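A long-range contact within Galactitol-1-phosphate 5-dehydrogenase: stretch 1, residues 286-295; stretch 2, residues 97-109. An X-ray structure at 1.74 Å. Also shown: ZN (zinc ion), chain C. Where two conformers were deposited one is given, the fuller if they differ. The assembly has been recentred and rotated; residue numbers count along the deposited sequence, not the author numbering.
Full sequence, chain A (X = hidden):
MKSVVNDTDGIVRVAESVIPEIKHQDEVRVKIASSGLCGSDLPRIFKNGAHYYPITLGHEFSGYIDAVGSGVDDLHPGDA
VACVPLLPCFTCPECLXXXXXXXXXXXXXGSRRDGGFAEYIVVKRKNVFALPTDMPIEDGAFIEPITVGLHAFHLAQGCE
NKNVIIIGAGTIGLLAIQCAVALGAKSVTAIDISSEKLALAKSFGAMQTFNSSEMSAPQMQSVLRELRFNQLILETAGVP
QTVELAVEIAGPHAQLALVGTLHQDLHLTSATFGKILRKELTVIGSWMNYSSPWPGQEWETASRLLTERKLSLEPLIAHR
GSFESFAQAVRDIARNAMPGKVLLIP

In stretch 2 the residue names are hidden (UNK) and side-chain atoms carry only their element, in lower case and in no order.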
ATOM      1  N   SER A 286      -1.154   3.620  -8.348  1.00 15.13           N
ATOM      2  CA  SER A 286      -1.935   3.788  -9.555  1.00 14.08           C
ATOM      3  C   SER A 286      -1.009   4.366 -10.608  1.00 16.10           C
ATOM      4  O   SER A 286      -0.208   5.257 -10.328  1.00 16.36           O
ATOM      5  CB  SER A 286      -3.154   4.698  -9.316  1.00 13.12           C
ATOM      6  OG  SER A 286      -4.008   4.683 -10.453  1.00 14.70           O
ATOM      7  N   TRP A 287      -1.070   3.822 -11.812  1.00 14.35           N
ATOM      8  CA  TRP A 287      -0.161   4.293 -12.839  1.00 14.95           C
ATOM      9  C   TRP A 287      -0.920   4.402 -14.114  1.00 14.85           C
ATOM     10  O   TRP A 287      -1.541   3.438 -14.579  1.00 15.22           O
ATOM     11  CB  TRP A 287       1.047   3.373 -13.009  1.00 20.33           C
ATOM     12  CG  TRP A 287       2.105   3.963 -13.902  1.00 20.22           C
ATOM     13  CD1 TRP A 287       2.600   3.427 -15.059  1.00 17.59           C
ATOM     14  CD2 TRP A 287       2.779   5.213 -13.720  1.00 30.50           C
ATOM     15  NE1 TRP A 287       3.555   4.261 -15.598  1.00 18.90           N
ATOM     16  CE2 TRP A 287       3.678   5.367 -14.798  1.00 29.05           C
ATOM     17  CE3 TRP A 287       2.722   6.213 -12.743  1.00 39.56           C
ATOM     18  CZ2 TRP A 287       4.509   6.479 -14.925  1.00 30.91           C
ATOM     19  CZ3 TRP A 287       3.540   7.316 -12.874  1.00 42.74           C
ATOM     20  CH2 TRP A 287       4.423   7.441 -13.957  1.00 39.69           C
ATOM     21  N   MET A 288      -0.893   5.611 -14.662  0.55 17.32           N
ATOM     22  CA  MET A 288      -1.587   5.947 -15.888  0.55 15.31           C
ATOM     23  C   MET A 288      -3.088   5.723 -15.771  0.55 15.79           C
ATOM     24  O   MET A 288      -3.692   6.065 -14.758  0.55 14.84           O
ATOM     25  CB  MET A 288      -0.996   5.166 -17.059  0.55 14.37           C
ATOM     26  CG  MET A 288       0.441   5.549 -17.322  0.55 18.63           C
ATOM     27  SD  MET A 288       1.017   5.089 -18.957  0.55 21.12           S
ATOM     28  CE  MET A 288       2.136   3.756 -18.569  0.55 36.77           C
ATOM     29  N   ASN A 289      -3.707   5.202 -16.821  1.00 13.75           N
ATOM     30  CA  ASN A 289      -5.155   5.222 -16.864  1.00 14.62           C
ATOM     31  C   ASN A 289      -5.807   4.266 -17.847  1.00 16.59           C
ATOM     32  O   ASN A 289      -6.700   4.651 -18.604  1.00 17.39           O
ATOM     33  CB  ASN A 289      -5.615   6.663 -17.159  1.00 20.28           C
ATOM     34  CG  ASN A 289      -4.675   7.433 -18.113  1.00 20.72           C
ATOM     35  OD1 ASN A 289      -3.447   7.503 -17.935  1.00 15.06           O
ATOM     36  ND2 ASN A 289      -5.273   8.053 -19.109  1.00 25.22           N
ATOM     37  N   TYR A 290      -5.381   3.010 -17.821  1.00 12.28           N
ATOM     38  CA  TYR A 290      -5.823   2.052 -18.819  1.00 15.73           C
ATOM     39  C   TYR A 290      -6.195   0.744 -18.189  1.00 21.40           C
ATOM     40  O   TYR A 290      -5.680   0.373 -17.132  1.00 22.48           O
ATOM     41  CB  TYR A 290      -4.739   1.816 -19.874  1.00 18.11           C
ATOM     42  CG  TYR A 290      -4.259   3.112 -20.437  1.00 16.27           C
ATOM     43  CD1 TYR A 290      -4.990   3.765 -21.412  1.00 16.96           C
ATOM     44  CD2 TYR A 290      -3.104   3.714 -19.958  1.00 14.12           C
ATOM     45  CE1 TYR A 290      -4.583   4.972 -21.910  1.00 14.01           C
ATOM     46  CE2 TYR A 290      -2.684   4.915 -20.455  1.00 14.31           C
ATOM     47  CZ  TYR A 290      -3.434   5.543 -21.435  1.00 17.30           C
ATOM     48  OH  TYR A 290      -3.041   6.752 -21.948  1.00 14.53           O
ATOM     49  N   SER A 291      -7.099   0.050 -18.862  1.00 18.91           N
ATOM     50  CA  SER A 291      -7.477  -1.291 -18.470  1.00 23.11           C
ATOM     51  C   SER A 291      -8.042  -2.005 -19.687  1.00 20.40           C
ATOM     52  O   SER A 291      -8.199  -1.414 -20.756  1.00 21.02           O
ATOM     53  CB  SER A 291      -8.488  -1.265 -17.319  1.00 23.22           C
ATOM     54  OG  SER A 291      -9.662  -0.564 -17.681  1.00 23.73           O
ATOM     55  N   SER A 292      -8.331  -3.286 -19.524  0.75 21.96           N
ATOM     56  CA  SER A 292      -8.835  -4.097 -20.624  0.75 24.08           C
ATOM     57  C   SER A 292     -10.361  -4.158 -20.600  0.75 25.26           C
ATOM     58  O   SER A 292     -10.956  -4.231 -19.525  0.75 27.43           O
ATOM     59  CB  SER A 292      -8.239  -5.502 -20.550  0.75 23.61           C
ATOM     60  OG  SER A 292      -8.872  -6.363 -21.472  0.75 26.01           O
ATOM     61  N   PRO A 293     -11.001  -4.130 -21.785  1.00 24.54           N
ATOM     62  CA  PRO A 293     -10.359  -4.032 -23.102  1.00 29.10           C
ATOM     63  C   PRO A 293      -9.900  -2.616 -23.440  1.00 28.55           C
ATOM     64  O   PRO A 293     -10.579  -1.648 -23.089  1.00 26.91           O
ATOM     65  CB  PRO A 293     -11.461  -4.487 -24.057  1.00 30.52           C
ATOM     66  CG  PRO A 293     -12.714  -4.072 -23.382  1.00 29.07           C
ATOM     67  CD  PRO A 293     -12.468  -4.210 -21.903  1.00 26.98           C
ATOM     68  N   TRP A 294      -8.749  -2.521 -24.101  1.00 25.47           N
ATOM     69  CA  TRP A 294      -8.124  -1.251 -24.475  1.00 24.07           C
ATOM     70  C   TRP A 294      -9.092  -0.252 -25.117  1.00 20.24           C
ATOM     71  O   TRP A 294      -9.838  -0.623 -26.015  1.00 23.06           O
ATOM     72  CB  TRP A 294      -6.968  -1.523 -25.445  1.00 22.88           C
ATOM     73  CG  TRP A 294      -6.220  -0.297 -25.837  1.00 18.24           C
ATOM     74  CD1 TRP A 294      -6.357   0.419 -26.996  1.00 18.91           C
ATOM     75  CD2 TRP A 294      -5.223   0.379 -25.059  1.00 20.20           C
ATOM     76  NE1 TRP A 294      -5.500   1.498 -26.984  1.00 23.41           N
ATOM     77  CE2 TRP A 294      -4.797   1.496 -25.807  1.00 17.81           C
ATOM     78  CE3 TRP A 294      -4.650   0.146 -23.802  1.00 16.90           C
ATOM     79  CZ2 TRP A 294      -3.820   2.370 -25.346  1.00 17.47           C
ATOM     80  CZ3 TRP A 294      -3.687   1.016 -23.342  1.00 22.10           C
ATOM     81  CH2 TRP A 294      -3.284   2.123 -24.109  1.00 16.89           C
ATOM     82  N   PRO A 295      -9.065   1.023 -24.676  1.00 18.99           N
ATOM     83  CA  PRO A 295      -8.207   1.601 -23.632  1.00 16.24           C
ATOM     84  C   PRO A 295      -8.733   1.417 -22.215  1.00 16.60           C
ATOM     85  O   PRO A 295      -8.041   1.771 -21.259  1.00 15.92           O
ATOM     86  CB  PRO A 295      -8.181   3.088 -23.994  1.00 18.03           C
ATOM     87  CG  PRO A 295      -9.541   3.328 -24.585  1.00 18.36           C
ATOM     88  CD  PRO A 295      -9.847   2.063 -25.370  1.00 18.65           C
ATOM     89  N   UNK A  97      -1.952  -9.630 -20.018  1.00 22.25           N
ATOM     90  CA  UNK A  97      -2.715  -9.688 -18.773  1.00 24.55           C
ATOM     91  C   UNK A  97      -3.535  -8.422 -18.545  1.00 24.89           C
ATOM     92  O   UNK A  97      -4.267  -8.316 -17.560  1.00 24.25           O
ATOM     93  c   UNK A  97      -0.446 -11.591 -16.253  1.00 40.53           C
ATOM     94  c   UNK A  97      -1.354 -11.386 -17.451  1.00 30.79           C
ATOM     95  n   UNK A  97      -1.138 -13.899 -15.573  1.00 51.07           N
ATOM     96  c   UNK A  97      -0.033 -13.054 -16.106  1.00 46.07           C
ATOM     97  c   UNK A  97      -1.786  -9.931 -17.588  1.00 24.49           C
ATOM     98  N   UNK A  98      -3.425  -7.467 -19.464  1.00 21.96           N
ATOM     99  CA  UNK A  98      -4.144  -6.214 -19.331  1.00 19.33           C
ATOM    100  C   UNK A  98      -3.392  -5.208 -18.479  1.00 20.27           C
ATOM    101  O   UNK A  98      -3.936  -4.170 -18.106  1.00 20.61           O
ATOM    102  N   UNK A  99      -2.135  -5.517 -18.178  1.00 19.14           N
ATOM    103  CA  UNK A  99      -1.281  -4.620 -17.418  1.00 18.89           C
ATOM    104  C   UNK A  99      -0.524  -3.674 -18.350  1.00 18.20           C
ATOM    105  O   UNK A  99       0.699  -3.734 -18.438  1.00 18.63           O
ATOM    106  c   UNK A  99      -0.939  -6.350 -15.584  1.00 20.96           C
ATOM    107  c   UNK A  99      -2.249  -6.149 -15.170  1.00 20.72           C
ATOM    108  c   UNK A  99      -0.234  -7.412 -15.057  1.00 22.28           C
ATOM    109  c   UNK A  99      -2.124  -8.053 -13.735  1.00 26.52           C
ATOM    110  c   UNK A  99      -0.290  -5.422 -16.576  1.00 20.02           C
ATOM    111  c   UNK A  99      -2.842  -6.991 -14.255  1.00 22.90           C
ATOM    112  c   UNK A  99      -0.817  -8.258 -14.133  1.00 23.34           C
ATOM    113  N   UNK A 100      -1.252  -2.795 -19.031  1.00 17.32           N
ATOM    114  CA  UNK A 100      -0.668  -2.029 -20.136  1.00 21.90           C
ATOM    115  C   UNK A 100       0.337  -1.018 -19.649  1.00 21.90           C
ATOM    116  O   UNK A 100       1.334  -0.733 -20.319  1.00 16.97           O
ATOM    117  c   UNK A 100      -5.054  -3.095 -21.528  1.00 16.98           C
ATOM    118  c   UNK A 100      -4.698  -3.994 -22.513  1.00 21.79           C
ATOM    119  c   UNK A 100      -3.402  -4.033 -22.989  1.00 21.06           C
ATOM    120  c   UNK A 100      -4.105  -2.234 -21.020  1.00 19.69           C
ATOM    121  c   UNK A 100      -1.757  -1.316 -20.921  1.00 16.15           C
ATOM    122  o   UNK A 100      -5.639  -4.857 -23.026  1.00 27.44           O
ATOM    123  c   UNK A 100      -2.459  -3.165 -22.476  1.00 16.97           C
ATOM    124  c   UNK A 100      -2.789  -2.261 -21.478  1.00 16.84           C
ATOM    125  N   UNK A 101       0.073  -0.480 -18.469  1.00 17.57           N
ATOM    126  CA  UNK A 101       0.941   0.531 -17.906  1.00 19.95           C
ATOM    127  C   UNK A 101       2.224  -0.069 -17.337  1.00 19.53           C
ATOM    128  O   UNK A 101       3.127   0.664 -16.929  1.00 22.56           O
ATOM    129  o   UNK A 101      -0.969   1.897 -17.450  1.00 31.48           O
ATOM    130  c   UNK A 101       0.177   1.321 -16.842  1.00 20.91           C
ATOM    131  N   UNK A 102       2.312  -1.398 -17.339  1.00 18.53           N
ATOM    132  CA  UNK A 102       3.552  -2.074 -16.983  1.00 19.75           C
ATOM    133  C   UNK A 102       4.254  -2.657 -18.204  1.00 26.61           C
ATOM    134  O   UNK A 102       5.213  -3.424 -18.073  1.00 21.21           O
ATOM    135  c   UNK A 102       1.561  -2.159 -14.413  1.00 24.56           C
ATOM    136  n   UNK A 102       1.392  -0.972 -13.832  1.00 23.43           N
ATOM    137  c   UNK A 102       2.985  -2.657 -14.544  1.00 25.89           C
ATOM    138  o   UNK A 102       0.622  -2.827 -14.836  1.00 29.91           O
ATOM    139  c   UNK A 102       3.298  -3.185 -15.951  1.00 20.60           C
ATOM    140  N   UNK A 103       3.781  -2.299 -19.391  1.00 16.52           N
ATOM    141  CA  UNK A 103       4.484  -2.704 -20.606  1.00 20.79           C
ATOM    142  C   UNK A 103       5.910  -2.143 -20.557  1.00 25.91           C
ATOM    143  O   UNK A 103       6.107  -0.977 -20.229  1.00 28.69           O
ATOM    144  s   UNK A 103       4.587  -2.629 -23.366  1.00 21.63           S
ATOM    145  c   UNK A 103       3.747  -2.207 -21.852  1.00 18.44           C
ATOM    146  N   UNK A 104       6.903  -2.973 -20.848  1.00 32.21           N
ATOM    147  CA  UNK A 104       8.292  -2.521 -20.780  1.00 42.02           C
ATOM    148  C   UNK A 104       8.649  -1.709 -22.021  1.00 47.68           C
ATOM    149  O   UNK A 104       9.571  -0.891 -21.997  1.00 54.57           O
ATOM    150  c   UNK A 104       9.235  -3.702 -20.624  1.00 45.71           C
ATOM    151  N   UNK A 105       7.903  -1.931 -23.100  1.00 39.32           N
ATOM    152  CA  UNK A 105       8.173  -1.262 -24.369  1.00 36.54           C
ATOM    153  C   UNK A 105       6.980  -0.448 -24.853  1.00 38.62           C
ATOM    154  O   UNK A 105       6.460  -0.695 -25.942  1.00 43.75           O
ATOM    155  c   UNK A 105      11.047  -2.913 -28.163  1.00 59.10           C
ATOM    156  c   UNK A 105       9.711  -1.854 -26.327  1.00 50.94           C
ATOM    157  c   UNK A 105       8.560  -2.287 -25.432  1.00 39.80           C
ATOM    158  n   UNK A 105      11.106  -3.071 -29.640  1.00 60.00           N
ATOM    159  c   UNK A 105       9.651  -2.549 -27.677  1.00 56.04           C
ATOM    160  N   UNK A 106       6.537   0.516 -24.052  1.00 30.94           N
ATOM    161  CA  UNK A 106       5.411   1.341 -24.477  1.00 27.22           C
ATOM    162  C   UNK A 106       5.881   2.706 -24.961  1.00 30.91           C
ATOM    163  O   UNK A 106       6.901   3.224 -24.506  1.00 32.55           O
ATOM    164  c   UNK A 106       4.704   2.279 -22.113  1.00 37.12           C
ATOM    165  o   UNK A 106       5.496   4.434 -18.630  1.00 44.06           O
ATOM    166  c   UNK A 106       5.229   3.730 -19.784  1.00 43.46           C
ATOM    167  c   UNK A 106       4.362   1.477 -23.364  1.00 29.45           C
ATOM    168  c   UNK A 106       4.871   1.641 -20.889  1.00 40.75           C
ATOM    169  c   UNK A 106       4.779   3.675 -22.134  1.00 35.97           C
ATOM    170  c   UNK A 106       5.147   2.355 -19.733  1.00 41.56           C
ATOM    171  c   UNK A 106       5.037   4.396 -20.980  1.00 39.81           C
ATOM    172  N   UNK A 107       5.148   3.260 -25.920  1.00 26.66           N
ATOM    173  CA  UNK A 107       5.376   4.627 -26.361  1.00 25.76           C
ATOM    174  C   UNK A 107       4.396   5.523 -25.628  1.00 17.92           C
ATOM    175  O   UNK A 107       3.398   5.055 -25.081  1.00 17.01           O
ATOM    176  c   UNK A 107       5.197   4.764 -27.874  1.00 28.45           C
ATOM    177  o   UNK A 107       6.165   5.916 -29.707  1.00 29.05           O
ATOM    178  o   UNK A 107       6.573   6.718 -27.697  1.00 24.95           O
ATOM    179  c   UNK A 107       6.038   5.881 -28.465  1.00 27.40           C
ATOM    180  N   UNK A 108       4.685   6.811 -25.584  1.00 16.50           N
ATOM    181  CA  UNK A 108       3.752   7.716 -24.939  1.00 15.49           C
ATOM    182  C   UNK A 108       3.767   9.054 -25.647  1.00 16.27           C
ATOM    183  O   UNK A 108       4.793   9.728 -25.704  1.00 17.24           O
ATOM    184  c   UNK A 108       2.025   7.700 -22.062  1.00 16.49           C
ATOM    185  c   UNK A 108       4.079   7.891 -23.457  1.00 17.43           C
ATOM    186  c   UNK A 108       0.988   8.252 -21.381  1.00 13.50           C
ATOM    187  c   UNK A 108       2.818   9.876 -22.615  1.00 18.92           C
ATOM    188  c   UNK A 108       2.962   8.500 -22.685  1.00 18.37           C
ATOM    189  c   UNK A 108       1.771  10.437 -21.919  1.00 12.33           C
ATOM    190  c   UNK A 108       0.860   9.621 -21.292  1.00 14.63           C
ATOM    191  N   UNK A 109       2.621   9.411 -26.210  1.00 15.86           N
ATOM    192  CA  UNK A 109       2.488  10.648 -26.955  1.00 16.06           C
ATOM    193  C   UNK A 109       2.639  11.830 -25.996  1.00 17.81           C
ATOM    194  O   UNK A 109       1.898  11.952 -25.027  1.00 16.13           O
ATOM    195  c   UNK A 109       1.143   9.611 -28.789  1.00 16.54           C
ATOM    196  c   UNK A 109       0.818  12.070 -28.230  1.00 15.22           C
ATOM    197  c   UNK A 109      -0.241   9.157 -29.186  1.00 20.57           C
ATOM    198  c   UNK A 109       1.138  10.676 -27.687  1.00 16.48           C
TER
HETATM  199 ZN    ZN C1347       3.602  -4.841 -23.808  1.00 17.95          ZN
HETATM  200  O   HOH W   1      -7.112  -4.611 -17.477  1.00 31.08           O
HETATM  201  O   HOH W   2      -7.450  -4.934 -24.816  1.00 31.82           O
HETATM  202  O   HOH W   3      -3.166  -0.783 -17.495  1.00 32.05           O

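Position 97 carries four carbons in a row ending in nitrogen, an unbranched chain that points away from stretch 1 and touches none of it: Lys97, an exposed residue, where a long charged chain is easily accommodated. Position 98 has no side-chain atoms. Its positive phi of 85° follows the end of a helix in a Schellman motif, and a CB here would be jammed against the preceding carbonyl and lie 3.4 Å from Ser292 CB; this is Gly98.

Position 99 shows one carbon and then a ring of six carbons, directed away from stretch 1: Phe99. Position 100 has the same plan with an oxygen on the ring, and it points toward stretch 1, where Trp294 sets its edge against the ring's face. This is Tyr100, whose CD2 lies 3.7 Å from Trp294 CE3, with the ring planes at 76°. The flat ring offers a broad apolar face, while its OH lies 2.5 Å from the O of water 2, which accepts a hydrogen bond from Trp294 N.

At 101 a single carbon bears one oxygen: Ser101. Its short side chain fits close beneath Met288, with OG 3.3 Å from Met288 CB, and OG donates a weak hydrogen bond to Trp287 O, also 3.3 Å away. Position 102 has three carbons, the third carrying oxygen and nitrogen, the amide of Gln102. It starts away from stretch 1, but its end returns to leave NE2 4.4 Å from Trp287 CB; both polar atoms are satisfied elsewhere in the structure.

One carbon and a sulfur at 103 identify Cys103, whose SG binds zinc at 2.5 Å. The single carbon at 104 is Ala104, and four carbons ending in nitrogen at 105 make Lys105; both are exposed and out of reach.

Position 106 again has a six-carbon ring bearing oxygen, lying under the methyl end of Met288. It is Tyr106: Met288 CE packs over one face, 3.3 Å from CZ, and OH sits 3.6 Å from Trp287 NE1. Position 107 has two carbons, the second carrying two oxygens, and touches nothing on stretch 1; it is Asp107, whose OD1 accepts from the backbone N of 108 at 2.8 Å. Position 108, one carbon and an oxygen-free ring, is Phe108; its CE2 lies 4.0 Å from Met288 SD. Position 109 has four carbons, forked at the first with one arm two carbons long: Ile109, buried but out of reach of stretch 1.

The contact, burying 550 Å², works mainly by packing: Met288 meets Tyr106 and Phe108, and Trp294 meets Tyr100. The one direct hydrogen bond is weak, and waters also link the stretches, water 1 joining Gly98 O to Ser292 N.

Stretch 2 (97-109) KGFYSQCAKYDFI
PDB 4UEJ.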